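Local atomic coordinates of transcriptional regulator I2 (Pseudomonas fluorescens A506, PDB entry 4MO7), a protein that acts as a Crohn's disease-associated superantigen and, as a member of the TetR family, probably also binds DNA to regulate transcription. Residues G32-T37 and R53-A58; A39-N44 and E48-R53; R103-A108 and L158-A163. All coordinates share one frame; numbering follows the deposited sequence.

How the contacts relate
Contacts 1 and 2 lie in the tetR-family DNA-binding region and contact 3 in the tetracyclin repressor-like C-terminal region. The first two both join helix 30-45 to helix 52-59 or the turn leading into it. Their centres are about 9 Å apart and their segments overlap at Arg53. Contact 2 is nested within the chain loop that contact 1 closes, and Leu41 of contact 2 packs on Leu55 and Ala58 of contact 1. Contact 3 follows later in the chain and joins helix 102-110 to helix 137-163. Its centre is about 40 Å from that of contact 1, across the chain's centre. Contacts 1 and 2 thus belong to the DNA-binding-type domain, while contact 3 packs helices of the separate C-terminal domain.

Contact 1. Residues G32-T37 and R53-A58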
loop_
_atom_site.group_PDB
_atom_site.type_symbol
_atom_site.label_atom_id
_atom_site.label_comp_id
_atom_site.label_asym_id
_atom_site.label_seq_id
_atom_site.Cartn_x
_atom_site.Cartn_y
_atom_site.Cartn_z
ATOM N N GLY A 32 -2.498 15.520 -30.079
ATOM C CA GLY A 32 -3.383 14.578 -29.433
ATOM C C GLY A 32 -3.122 13.193 -29.952
ATOM O O GLY A 32 -3.118 12.240 -29.166
ATOM N N LYS A 33 -2.903 13.072 -31.262
ATOM C CA LYS A 33 -2.590 11.774 -31.849
ATOM C C LYS A 33 -1.283 11.265 -31.269
ATOM O O LYS A 33 -1.097 10.060 -31.011
ATOM C CB LYS A 33 -2.428 11.871 -33.373
ATOM C CG LYS A 33 -3.713 11.904 -34.206
ATOM C CD LYS A 33 -3.376 12.324 -35.653
ATOM C CE LYS A 33 -4.622 12.472 -36.513
ATOM N NZ LYS A 33 -4.237 12.870 -37.907
ATOM N N LEU A 34 -0.339 12.178 -31.093
ATOM C CA LEU A 34 0.959 11.768 -30.578
ATOM C C LEU A 34 0.829 11.318 -29.128
ATOM O O LEU A 34 1.358 10.264 -28.770
ATOM C CB LEU A 34 1.954 12.929 -30.693
ATOM C CG LEU A 34 3.413 12.669 -31.034
ATOM C CD1 LEU A 34 3.662 11.723 -32.161
ATOM C CD2 LEU A 34 4.074 14.013 -31.356
ATOM N N LEU A 35 0.159 12.116 -28.299
ATOM C CA LEU A 35 0.017 11.798 -26.879
ATOM C C LEU A 35 -0.737 10.491 -26.700
ATOM O O LEU A 35 -0.313 9.639 -25.939
ATOM C CB LEU A 35 -0.775 12.867 -26.119
ATOM C CG LEU A 35 -0.006 14.086 -25.669
ATOM C CD1 LEU A 35 -0.813 14.836 -24.626
ATOM C CD2 LEU A 35 1.331 13.602 -25.141
ATOM N N GLN A 36 -1.890 10.373 -27.355
ATOM C CA GLN A 36 -2.724 9.184 -27.152
ATOM C C GLN A 36 -2.032 7.957 -27.673
ATOM O O GLN A 36 -2.160 6.881 -27.078
ATOM C CB GLN A 36 -4.027 9.330 -27.918
ATOM C CG GLN A 36 -4.872 10.504 -27.445
ATOM C CD GLN A 36 -6.099 10.011 -26.744
ATOM O OE1 GLN A 36 -6.170 10.053 -25.518
ATOM N NE2 GLN A 36 -7.070 9.502 -27.516
ATOM N N THR A 37 -1.316 8.087 -28.789
ATOM C CA THR A 37 -0.602 6.903 -29.312
ATOM C C THR A 37 0.632 6.566 -28.465
ATOM O O THR A 37 0.901 5.400 -28.223
ATOM C CB THR A 37 -0.169 7.090 -30.796
ATOM O OG1 THR A 37 -1.335 7.386 -31.566
ATOM C CG2 THR A 37 0.484 5.810 -31.330
ATOM N N ARG A 53 11.844 6.573 -33.015
ATOM C CA ARG A 53 11.494 5.997 -34.308
ATOM C C ARG A 53 10.127 5.308 -34.206
ATOM O O ARG A 53 9.222 5.599 -35.006
ATOM C CB ARG A 53 12.574 5.026 -34.791
ATOM C CG ARG A 53 12.208 4.348 -36.103
ATOM C CD ARG A 53 13.420 3.747 -36.792
ATOM N NE ARG A 53 13.090 3.228 -38.116
ATOM C CZ ARG A 53 13.252 3.910 -39.247
ATOM N NH1 ARG A 53 13.743 5.144 -39.218
ATOM N NH2 ARG A 53 12.926 3.358 -40.409
ATOM N N ASP A 54 9.989 4.429 -33.205
ATOM C CA ASP A 54 8.715 3.782 -32.866
ATOM C C ASP A 54 7.520 4.749 -32.822
ATOM O O ASP A 54 6.482 4.467 -33.420
ATOM C CB ASP A 54 8.851 3.030 -31.533
ATOM C CG ASP A 54 9.783 1.849 -31.625
ATOM O OD1 ASP A 54 10.002 1.367 -32.757
ATOM O OD2 ASP A 54 10.274 1.383 -30.568
ATOM N N LEU A 55 7.642 5.881 -32.130
ATOM C CA LEU A 55 6.509 6.795 -32.026
ATOM C C LEU A 55 6.180 7.421 -33.374
ATOM O O LEU A 55 5.018 7.640 -33.694
ATOM C CB LEU A 55 6.755 7.882 -30.969
ATOM C CG LEU A 55 5.573 8.754 -30.555
ATOM C CD1 LEU A 55 4.328 7.914 -30.336
ATOM C CD2 LEU A 55 5.929 9.504 -29.293
ATOM N N ALA A 56 7.205 7.686 -34.178
ATOM C CA ALA A 56 6.997 8.385 -35.425
ATOM C C ALA A 56 6.323 7.423 -36.389
ATOM O O ALA A 56 5.396 7.809 -37.106
ATOM C CB ALA A 56 8.329 8.890 -35.976
ATOM N N SER A 57 6.758 6.169 -36.401
ATOM C CA SER A 57 6.152 5.185 -37.298
ATOM C C SER A 57 4.672 4.927 -36.928
ATOM O O SER A 57 3.798 4.902 -37.793
ATOM C CB SER A 57 6.934 3.895 -37.268
ATOM O OG SER A 57 6.112 2.804 -37.648
ATOM N N ALA A 58 4.398 4.728 -35.642
ATOM C CA ALA A 58 3.018 4.633 -35.140
ATOM C C ALA A 58 2.056 5.806 -35.471
ATOM O O ALA A 58 0.836 5.574 -35.627
ATOM C CB ALA A 58 3.040 4.385 -33.652
#
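Thr37 has a chi1 of -56°, which sets OG1 beside its backbone N and swings CG2 out toward Ala58, and a near-anti chi1 of -169° on Leu55 carries its branch to Leu34. Thr37 CG2 meets Ala58 CB at 3.7 Å, methyl against methyl. The same rotamer sends Thr37 OG1 back along its own helix. There it donates to Lys33 O at 2.7 Å, and this bond holds the rotation of the threonine side chain. Lys33 O also accepts the backbone bond from Thr37 N.

Deeper in, Leu34 and Leu55 pass at a slant, with Leu34 CD1 3.9 Å from Leu55 CG. Leu55 CD1 is 4.1 Å from Leu34 O. Both leucines are buried, whereas Ala58 is exposed at the surface. Ile61 and Phe70 pack on Leu34, and Ile76 of helix 73-97 packs on Leu55.

The short helix axes come within 10.2 Å and run at 121° to each other. Methyl groups of Thr37, Ala58 and the two leucines make the contact. It is the packing of the first two helices in the three-helix, helix-turn-helix DNA-binding domain of TetR-family regulators.

Contact 2. Residues A39-N44 and E48-R53; sequences AHLFRN and ERTTVR. With MG (magnesium ion), chain B.
Thr50 packs tightly against Leu41 and Phe42 of helix 30-45. Its CB sits at the edge of the Phe42 ring, in the ring plane, 3.7 Å from Phe42 CD1. Its methyl CG2 is 3.7 Å from Phe42 CE1 and 3.9 Å from Leu41 CB. The threonine crosses both side chains at about a right angle. A chi1 of -59° places Thr50 OG1 beside its backbone N, 3.3 Å from Leu41 O. The hydroxyl's hydrogen bond is with Gly46 O, in the turn that links the segments, and it ties Thr50 to the end of the helix.

This turn leads into helix 52-59, the second helix of the tetR-type DNA-binding domain and the first of its helix-turn-helix. Thr51 is the N-cap of that helix, and its OG1 accepts from Asp54 N. Phe42 is held further by an edge-to-face contact with Phe47 and by Ile76 and Leu77 of helix 73-97.

The loose side is exposed. There Arg43 turns away from 48-53 and touches Ala126 of helix 122-130. The ring of His40, partly exposed, does not meet 48-53 either. It binds a magnesium ion through NE2 at 2.2 Å, and the side chain also touches Glu123 of helix 122-130.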
loop_
_atom_site.group_PDB
_atom_site.type_symbol
_atom_site.label_atom_id
_atom_site.label_comp_id
_atom_site.label_asym_id
_atom_site.label_seq_id
_atom_site.Cartn_x
_atom_site.Cartn_y
_atom_site.Cartn_z
ATOM N N ALA A 39 0.888 6.995 -25.329
ATOM C CA ALA A 39 0.410 6.289 -24.133
ATOM C C ALA A 39 0.381 4.795 -24.319
ATOM O O ALA A 39 0.824 4.059 -23.459
ATOM C CB ALA A 39 -0.957 6.791 -23.696
ATOM N N HIS A 40 -0.081 4.332 -25.480
ATOM C CA HIS A 40 -0.061 2.888 -25.726
ATOM C C HIS A 40 1.316 2.293 -25.873
ATOM O O HIS A 40 1.580 1.219 -25.275
ATOM C CB HIS A 40 -0.868 2.570 -26.969
ATOM C CG HIS A 40 -2.313 2.738 -26.743
ATOM N ND1 HIS A 40 -3.090 1.770 -26.132
ATOM C CD2 HIS A 40 -3.125 3.780 -26.994
ATOM C CE1 HIS A 40 -4.321 2.216 -26.018
ATOM N NE2 HIS A 40 -4.365 3.429 -26.534
ATOM N N LEU A 41 2.153 2.935 -26.696
ATOM C CA LEU A 41 3.514 2.431 -26.935
ATOM C C LEU A 41 4.252 2.352 -25.598
ATOM O O LEU A 41 4.828 1.314 -25.253
ATOM C CB LEU A 41 4.268 3.305 -27.923
ATOM C CG LEU A 41 4.143 2.912 -29.407
ATOM C CD1 LEU A 41 2.674 2.886 -29.783
ATOM C CD2 LEU A 41 4.861 3.940 -30.247
ATOM N N PHE A 42 4.149 3.401 -24.795
ATOM C CA PHE A 42 4.840 3.371 -23.514
ATOM C C PHE A 42 4.328 2.247 -22.634
ATOM O O PHE A 42 5.113 1.601 -21.953
ATOM C CB PHE A 42 4.669 4.715 -22.786
ATOM C CG PHE A 42 5.378 5.862 -23.425
ATOM C CD1 PHE A 42 6.371 5.666 -24.399
ATOM C CD2 PHE A 42 5.029 7.166 -23.074
ATOM C CE1 PHE A 42 7.012 6.729 -24.965
ATOM C CE2 PHE A 42 5.680 8.268 -23.644
ATOM C CZ PHE A 42 6.671 8.048 -24.609
ATOM N N ARG A 43 3.013 2.033 -22.621
ATOM C CA ARG A 43 2.395 1.004 -21.788
ATOM C C ARG A 43 2.813 -0.357 -22.321
ATOM O O ARG A 43 3.189 -1.243 -21.540
ATOM C CB ARG A 43 0.869 1.114 -21.861
ATOM C CG ARG A 43 0.139 -0.087 -21.216
ATOM C CD ARG A 43 0.579 -0.278 -19.762
ATOM N NE ARG A 43 -0.072 -1.437 -19.127
ATOM C CZ ARG A 43 0.485 -2.198 -18.184
ATOM N NH1 ARG A 43 1.716 -1.942 -17.748
ATOM N NH2 ARG A 43 -0.192 -3.217 -17.673
ATOM N N ASN A 44 2.757 -0.541 -23.641
ATOM C CA ASN A 44 3.080 -1.868 -24.189
ATOM C C ASN A 44 4.539 -2.228 -24.073
ATOM O O ASN A 44 4.863 -3.396 -23.823
ATOM C CB ASN A 44 2.675 -1.997 -25.686
ATOM C CG ASN A 44 1.212 -1.627 -25.952
ATOM O OD1 ASN A 44 0.344 -1.776 -25.098
ATOM N ND2 ASN A 44 0.946 -1.092 -27.155
ATOM N N GLU A 48 11.363 3.257 -21.815
ATOM C CA GLU A 48 12.763 3.201 -22.227
ATOM C C GLU A 48 12.908 2.460 -23.569
ATOM O O GLU A 48 13.744 2.850 -24.403
ATOM C CB GLU A 48 13.628 2.533 -21.157
ATOM C CG GLU A 48 15.113 2.675 -21.405
ATOM C CD GLU A 48 15.966 2.048 -20.294
ATOM O OE1 GLU A 48 15.640 2.240 -19.099
ATOM O OE2 GLU A 48 16.963 1.370 -20.620
ATOM N N ARG A 49 12.098 1.429 -23.786
ATOM C CA ARG A 49 12.221 0.667 -25.040
ATOM C C ARG A 49 11.473 1.313 -26.192
ATOM O O ARG A 49 11.637 0.900 -27.333
ATOM C CB ARG A 49 11.766 -0.766 -24.864
ATOM C CG ARG A 49 11.863 -1.236 -23.450
ATOM C CD ARG A 49 12.609 -2.552 -23.293
ATOM N NE ARG A 49 11.787 -3.565 -22.620
ATOM C CZ ARG A 49 11.301 -3.461 -21.380
ATOM N NH1 ARG A 49 11.538 -2.380 -20.642
ATOM N NH2 ARG A 49 10.567 -4.447 -20.873
ATOM N N THR A 50 10.664 2.333 -25.908
ATOM C CA THR A 50 9.974 3.043 -26.978
ATOM C C THR A 50 10.880 4.090 -27.602
ATOM O O THR A 50 11.176 5.136 -27.016
ATOM C CB THR A 50 8.647 3.697 -26.497
ATOM O OG1 THR A 50 7.797 2.677 -25.982
ATOM C CG2 THR A 50 7.975 4.380 -27.664
ATOM N N THR A 51 11.341 3.842 -28.820
ATOM C CA THR A 51 12.190 4.830 -29.453
ATOM C C THR A 51 11.411 5.943 -30.116
ATOM O O THR A 51 10.185 5.865 -30.345
ATOM C CB THR A 51 13.144 4.200 -30.493
ATOM O OG1 THR A 51 12.389 3.911 -31.684
ATOM C CG2 THR A 51 13.772 2.911 -29.961
ATOM N N VAL A 52 12.124 7.010 -30.421
ATOM C CA VAL A 52 11.573 8.120 -31.154
ATOM C C VAL A 52 11.154 7.609 -32.540
ATOM O O VAL A 52 10.186 8.099 -33.136
ATOM C CB VAL A 52 12.606 9.256 -31.249
ATOM C CG1 VAL A 52 12.231 10.260 -32.318
ATOM C CG2 VAL A 52 12.712 9.953 -29.889
ATOM N N ARG A 53 11.844 6.573 -33.015
ATOM C CA ARG A 53 11.494 5.997 -34.308
ATOM C C ARG A 53 10.127 5.308 -34.206
ATOM O O ARG A 53 9.222 5.599 -35.006
ATOM C CB ARG A 53 12.574 5.026 -34.791
ATOM C CG ARG A 53 12.208 4.348 -36.103
ATOM C CD ARG A 53 13.420 3.747 -36.792
ATOM N NE ARG A 53 13.090 3.228 -38.116
ATOM C CZ ARG A 53 13.252 3.910 -39.247
ATOM N NH1 ARG A 53 13.743 5.144 -39.218
ATOM N NH2 ARG A 53 12.926 3.358 -40.409
HETATM MG MG MG B . -6.168 4.705 -26.948
#

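Contact 3. Residues R103-A108 and L158-A163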
loop_
_atom_site.group_PDB
_atom_site.type_symbol
_atom_site.label_atom_id
_atom_site.label_comp_id
_atom_site.label_asym_id
_atom_site.label_seq_id
_atom_site.Cartn_x
_atom_site.Cartn_y
_atom_site.Cartn_z
ATOM N N ARG A 103 -23.180 11.838 1.617
ATOM C CA ARG A 103 -22.883 10.466 1.365
ATOM C C ARG A 103 -22.617 10.184 -0.111
ATOM O O ARG A 103 -21.718 9.411 -0.427
ATOM C CB ARG A 103 -23.925 9.502 1.970
ATOM C CG ARG A 103 -25.261 9.463 1.257
ATOM C CD ARG A 103 -25.267 8.265 0.298
ATOM N NE ARG A 103 -25.387 6.987 0.980
ATOM C CZ ARG A 103 -25.249 5.816 0.376
ATOM N NH1 ARG A 103 -25.345 4.697 1.072
ATOM N NH2 ARG A 103 -25.015 5.760 -0.933
ATOM N N GLU A 104 -23.369 10.818 -1.014
ATOM C CA GLU A 104 -23.138 10.568 -2.417
ATOM C C GLU A 104 -21.841 11.235 -2.916
ATOM O O GLU A 104 -21.224 10.719 -3.858
ATOM C CB GLU A 104 -24.350 10.946 -3.247
ATOM C CG GLU A 104 -25.472 9.852 -3.072
ATOM C CD GLU A 104 -25.128 8.531 -3.807
ATOM O OE1 GLU A 104 -24.935 8.566 -5.034
ATOM O OE2 GLU A 104 -25.047 7.444 -3.181
ATOM N N ARG A 105 -21.474 12.361 -2.316
ATOM C CA ARG A 105 -20.241 13.046 -2.755
ATOM C C ARG A 105 -19.027 12.248 -2.298
ATOM O O ARG A 105 -18.101 12.037 -3.066
ATOM C CB ARG A 105 -20.202 14.475 -2.217
ATOM C CG ARG A 105 -21.313 15.331 -2.876
ATOM C CD ARG A 105 -21.544 16.695 -2.231
ATOM N NE ARG A 105 -20.391 17.568 -2.299
ATOM C CZ ARG A 105 -20.038 18.272 -3.378
ATOM N NH1 ARG A 105 -20.749 18.206 -4.512
ATOM N NH2 ARG A 105 -18.974 19.047 -3.316
ATOM N N VAL A 106 -18.997 11.817 -1.045
ATOM C CA VAL A 106 -17.901 10.915 -0.597
ATOM C C VAL A 106 -17.862 9.629 -1.450
ATOM O O VAL A 106 -16.815 9.204 -1.887
ATOM C CB VAL A 106 -17.970 10.590 0.935
ATOM C CG1 VAL A 106 -16.812 9.721 1.372
ATOM C CG2 VAL A 106 -17.946 11.908 1.754
ATOM N N LEU A 107 -19.025 9.006 -1.700
ATOM C CA LEU A 107 -19.044 7.805 -2.491
ATOM C C LEU A 107 -18.560 8.056 -3.892
ATOM O O LEU A 107 -17.870 7.208 -4.456
ATOM C CB LEU A 107 -20.475 7.220 -2.497
ATOM C CG LEU A 107 -20.551 5.905 -3.262
ATOM C CD1 LEU A 107 -19.623 4.822 -2.653
ATOM C CD2 LEU A 107 -22.036 5.433 -3.287
ATOM N N ALA A 108 -18.899 9.222 -4.459
ATOM C CA ALA A 108 -18.442 9.513 -5.814
ATOM C C ALA A 108 -16.918 9.520 -5.875
ATOM O O ALA A 108 -16.333 9.031 -6.855
ATOM C CB ALA A 108 -18.973 10.878 -6.266
ATOM N N LEU A 158 -14.243 15.719 1.974
ATOM C CA LEU A 158 -14.145 15.189 3.323
ATOM C C LEU A 158 -14.351 16.315 4.362
ATOM O O LEU A 158 -14.944 16.077 5.416
ATOM C CB LEU A 158 -12.823 14.476 3.559
ATOM C CG LEU A 158 -12.554 13.261 2.690
ATOM C CD1 LEU A 158 -11.092 12.772 2.842
ATOM C CD2 LEU A 158 -13.507 12.111 3.101
ATOM N N GLY A 159 -13.908 17.547 4.058
ATOM C CA GLY A 159 -14.125 18.663 4.962
ATOM C C GLY A 159 -15.609 18.932 5.105
ATOM O O GLY A 159 -16.081 19.230 6.221
ATOM N N GLU A 160 -16.347 18.852 3.993
ATOM C CA GLU A 160 -17.829 18.950 4.074
ATOM C C GLU A 160 -18.430 17.867 4.972
ATOM O O GLU A 160 -19.333 18.131 5.803
ATOM C CB GLU A 160 -18.469 18.761 2.690
ATOM C CG GLU A 160 -18.194 19.849 1.726
ATOM C CD GLU A 160 -18.577 19.450 0.277
ATOM O OE1 GLU A 160 -18.148 20.154 -0.638
ATOM O OE2 GLU A 160 -19.299 18.439 0.034
ATOM N N ALA A 161 -17.959 16.641 4.792
ATOM C CA ALA A 161 -18.422 15.500 5.608
ATOM C C ALA A 161 -18.175 15.715 7.075
ATOM O O ALA A 161 -19.058 15.404 7.880
ATOM C CB ALA A 161 -17.811 14.161 5.168
ATOM N N LYS A 162 -16.978 16.207 7.409
ATOM C CA LYS A 162 -16.580 16.470 8.785
ATOM C C LYS A 162 -17.523 17.555 9.344
ATOM O O LYS A 162 -18.011 17.440 10.458
ATOM C CB LYS A 162 -15.144 17.011 8.782
ATOM C CG LYS A 162 -14.595 17.444 10.148
ATOM C CD LYS A 162 -14.394 16.256 11.068
ATOM C CE LYS A 162 -13.530 16.589 12.328
ATOM N NZ LYS A 162 -13.525 15.348 13.169
ATOM N N ALA A 163 -17.720 18.643 8.584
ATOM C CA ALA A 163 -18.625 19.713 9.025
ATOM C C ALA A 163 -20.054 19.235 9.289
ATOM O O ALA A 163 -20.674 19.710 10.238
ATOM C CB ALA A 163 -18.606 20.917 8.035
#
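Leu158 starts the second segment by packing CD2 against Val106 CG1 at 4.4 Å, a loose apolar contact. Val106 CA and Leu158 CA are the nearest pair of the two backbones, 6.9 Å apart. Beyond Val106, Leu158 also touches Val171 and Arg175 of helix 171-183.

Two residues on, Glu160 makes the polar part of the contact. Its chain is extended beyond CG and meets Arg105 at about a right angle. Arg105 bends at chi3 (62°), which turns its guanidinium side-on to the carboxylate. Arg105 NE donates to Glu160 OE2 at 2.7 Å, and Arg105 NH2 to Glu160 OE1 at 3.0 Å. Both oxygens use their syn lone pairs. The two planes are 23° apart, so this bidentate salt bridge is slightly twisted. Glu160 OE1 has a second donor, Gln156 NE2, one helical turn back.

The salt bridge joins helix 102-110 to the C-terminal end of helix 137-163, within the all-helical C-terminal domain of the TetR fold. The short axes run at 148° to each other, closer to antiparallel than perpendicular.

Ala161 comes next and sets its CB 4.1 Å from Val106 CG2. Ile167 packs on Ala161, and Leu205 of helix 197-208 packs on Val106.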